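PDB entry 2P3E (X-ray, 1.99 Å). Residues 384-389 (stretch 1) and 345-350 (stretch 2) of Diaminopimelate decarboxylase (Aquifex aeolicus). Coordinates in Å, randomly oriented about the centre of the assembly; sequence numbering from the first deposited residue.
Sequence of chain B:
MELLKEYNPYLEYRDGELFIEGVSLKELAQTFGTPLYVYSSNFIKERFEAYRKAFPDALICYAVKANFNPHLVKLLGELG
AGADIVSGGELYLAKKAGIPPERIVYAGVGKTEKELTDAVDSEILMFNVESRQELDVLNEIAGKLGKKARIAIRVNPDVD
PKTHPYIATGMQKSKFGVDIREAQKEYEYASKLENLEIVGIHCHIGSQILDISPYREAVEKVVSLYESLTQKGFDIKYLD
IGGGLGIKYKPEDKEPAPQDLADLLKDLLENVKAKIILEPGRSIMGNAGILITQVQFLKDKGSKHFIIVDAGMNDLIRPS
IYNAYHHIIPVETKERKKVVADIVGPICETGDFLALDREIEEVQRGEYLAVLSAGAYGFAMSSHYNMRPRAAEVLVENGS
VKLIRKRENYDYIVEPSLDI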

# COMPACT_ATOMS: atom_id res chain seq x y z
N HIS B 384 -5.36 -4.00 -0.36
CA HIS B 384 -6.27 -5.02 0.14
C HIS B 384 -5.70 -5.79 1.32
O HIS B 384 -6.16 -6.88 1.64
CB HIS B 384 -6.65 -6.01 -0.98
CG HIS B 384 -7.46 -5.38 -2.07
ND1 HIS B 384 -7.14 -5.50 -3.40
CD2 HIS B 384 -8.55 -4.59 -2.00
CE1 HIS B 384 -8.03 -4.84 -4.12
NE2 HIS B 384 -8.88 -4.26 -3.30
N TYR B 385 -4.71 -5.20 1.98
CA TYR B 385 -4.09 -5.83 3.13
C TYR B 385 -5.15 -6.29 4.13
O TYR B 385 -6.12 -5.57 4.40
CB TYR B 385 -3.06 -4.86 3.74
CG TYR B 385 -2.15 -5.48 4.77
CD1 TYR B 385 -1.70 -6.80 4.63
CD2 TYR B 385 -1.71 -4.73 5.88
CE1 TYR B 385 -0.86 -7.38 5.59
CE2 TYR B 385 -0.87 -5.29 6.83
CZ TYR B 385 -0.45 -6.61 6.68
OH TYR B 385 0.39 -7.15 7.64
N ASN B 386 -4.98 -7.52 4.65
CA ASN B 386 -5.94 -8.14 5.55
C ASN B 386 -7.27 -8.48 4.84
O ASN B 386 -8.30 -8.62 5.49
CB ASN B 386 -6.20 -7.27 6.80
CG ASN B 386 -4.99 -7.18 7.76
OD1 ASN B 386 -5.13 -6.61 8.83
ND2 ASN B 386 -3.83 -7.76 7.40
N MET B 387 -7.23 -8.61 3.51
CA MET B 387 -8.43 -8.95 2.73
C MET B 387 -9.55 -7.93 2.96
O MET B 387 -10.73 -8.29 3.06
CB MET B 387 -8.90 -10.39 3.05
CG MET B 387 -8.22 -11.47 2.23
SD MET B 387 -8.63 -11.37 0.45
CE MET B 387 -10.39 -11.72 0.51
N ARG B 388 -9.18 -6.65 3.04
CA ARG B 388 -10.14 -5.59 3.25
C ARG B 388 -10.52 -4.92 1.94
O ARG B 388 -9.66 -4.34 1.28
CB ARG B 388 -9.60 -4.55 4.25
CG ARG B 388 -9.28 -5.16 5.62
CD ARG B 388 -9.16 -4.12 6.74
NE ARG B 388 -10.49 -3.81 7.28
CZ ARG B 388 -11.16 -4.50 8.22
NH1 ARG B 388 -10.65 -5.58 8.84
NH2 ARG B 388 -12.38 -4.08 8.58
N PRO B 389 -11.81 -5.02 1.54
CA PRO B 389 -12.22 -4.31 0.32
C PRO B 389 -12.06 -2.80 0.52
O PRO B 389 -12.24 -2.28 1.63
CB PRO B 389 -13.71 -4.65 0.19
CG PRO B 389 -13.91 -5.90 1.00
CD PRO B 389 -12.90 -5.79 2.14
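Stretch 2 345-350: GPICET

Stretch 2 lies on stretch 1 as one irregular loop on another, with neither helix nor strand to set a register. The two backbones come closest at Asn386 and Ile347, whose CA atoms are 6.7 Å apart, and the order of contacts is reversed: Pro346 meets Arg388, Ile347 spans Tyr385, Asn386 and Arg388, and Glu349 meets Tyr385. Asn386 and Met387 both have positive phi, and the turn is accompanied by a weak hydrogen bond from Met387 N to His384 O, 2.8 Å. Ile347 and Glu349 are extended, while Cys348, at phi -84° and psi 68°, lies between them; a weak bond from Glu349 N to Ile347 O, 2.9 Å, spans it.

Polar side chains replace the missing backbone pairing. Asn386, chi1 m, offers OD1 to Cys348 N at 3.0 Å and a nearly straight 168°, so an amide does the work of a backbone carbonyl. Tyr385, chi1 t, carries its hydroxyl to the carboxylate of Glu349, and OH donates to OE2 at 2.7 Å, near the plane of the ring.

Apolar packing runs alongside these bonds: Ile347 CG2 sits between them, and Pro346 packs on Arg388 beyond the asparagine. Ile347 starts sideways, but its m, m rotamer brings CD1 to 3.5 Å from Tyr385 O and 3.6 Å from Arg388 CD, while its CG2 lies 3.6 Å from Tyr385 CE2. Pro346 places CG over one face of the Arg388 guanidinium, 3.5 Å from NE, pairing a flat cation with a compact ring.

Two waters complete the polar network. One accepts from Arg388 NH1 at 2.8 Å and lies 2.9 Å from Pro346 O and 3.0 Å from Asn386 OD1. The other accepts from Asn386 ND2 at 3.1 Å and donates to Cys348 O at 2.9 Å and Tyr385 OH at 2.6 Å. The rule is economical: one asparagine reads the opposing backbone directly and through water.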

# COMPACT_ATOMS: atom_id res chain seq x y z
N GLY B 345 -6.74 2.08 13.18
CA GLY B 345 -7.63 1.37 12.27
C GLY B 345 -7.77 -0.10 12.59
O GLY B 345 -7.33 -0.56 13.64
N PRO B 346 -8.37 -0.86 11.65
CA PRO B 346 -8.69 -2.28 11.80
C PRO B 346 -7.50 -3.22 11.49
O PRO B 346 -7.55 -4.40 11.85
CB PRO B 346 -9.81 -2.48 10.77
CG PRO B 346 -9.47 -1.53 9.67
CD PRO B 346 -8.79 -0.34 10.34
N ILE B 347 -6.46 -2.70 10.83
CA ILE B 347 -5.37 -3.55 10.33
C ILE B 347 -4.54 -4.12 11.48
O ILE B 347 -4.29 -3.43 12.50
CB ILE B 347 -4.44 -2.79 9.34
CG1 ILE B 347 -5.21 -2.31 8.08
CG2 ILE B 347 -3.19 -3.64 9.01
CD1 ILE B 347 -5.70 -3.43 7.14
N CYS B 348 -4.10 -5.37 11.31
CA CYS B 348 -3.30 -6.05 12.32
C CYS B 348 -1.81 -5.67 12.19
O CYS B 348 -0.96 -6.49 11.77
CB CYS B 348 -3.53 -7.56 12.27
SG CYS B 348 -3.23 -8.35 13.86
N GLU B 349 -1.53 -4.41 12.49
CA GLU B 349 -0.18 -3.86 12.58
C GLU B 349 -0.18 -2.83 13.70
O GLU B 349 -1.14 -2.08 13.84
CB GLU B 349 0.21 -3.12 11.28
CG GLU B 349 0.36 -3.99 10.04
CD GLU B 349 1.68 -4.75 9.98
OE1 GLU B 349 2.43 -4.78 10.98
OE2 GLU B 349 1.97 -5.32 8.90
N THR B 350 0.90 -2.77 14.46
CA THR B 350 1.10 -1.71 15.47
C THR B 350 1.13 -0.35 14.78
O THR B 350 0.63 0.64 15.31
CB THR B 350 2.39 -1.97 16.29
OG1 THR B 350 2.27 -3.24 16.95
CG2 THR B 350 2.59 -0.89 17.35
O HOH W 1 -8.03 -6.21 9.66
O HOH W 2 -1.41 -7.98 9.29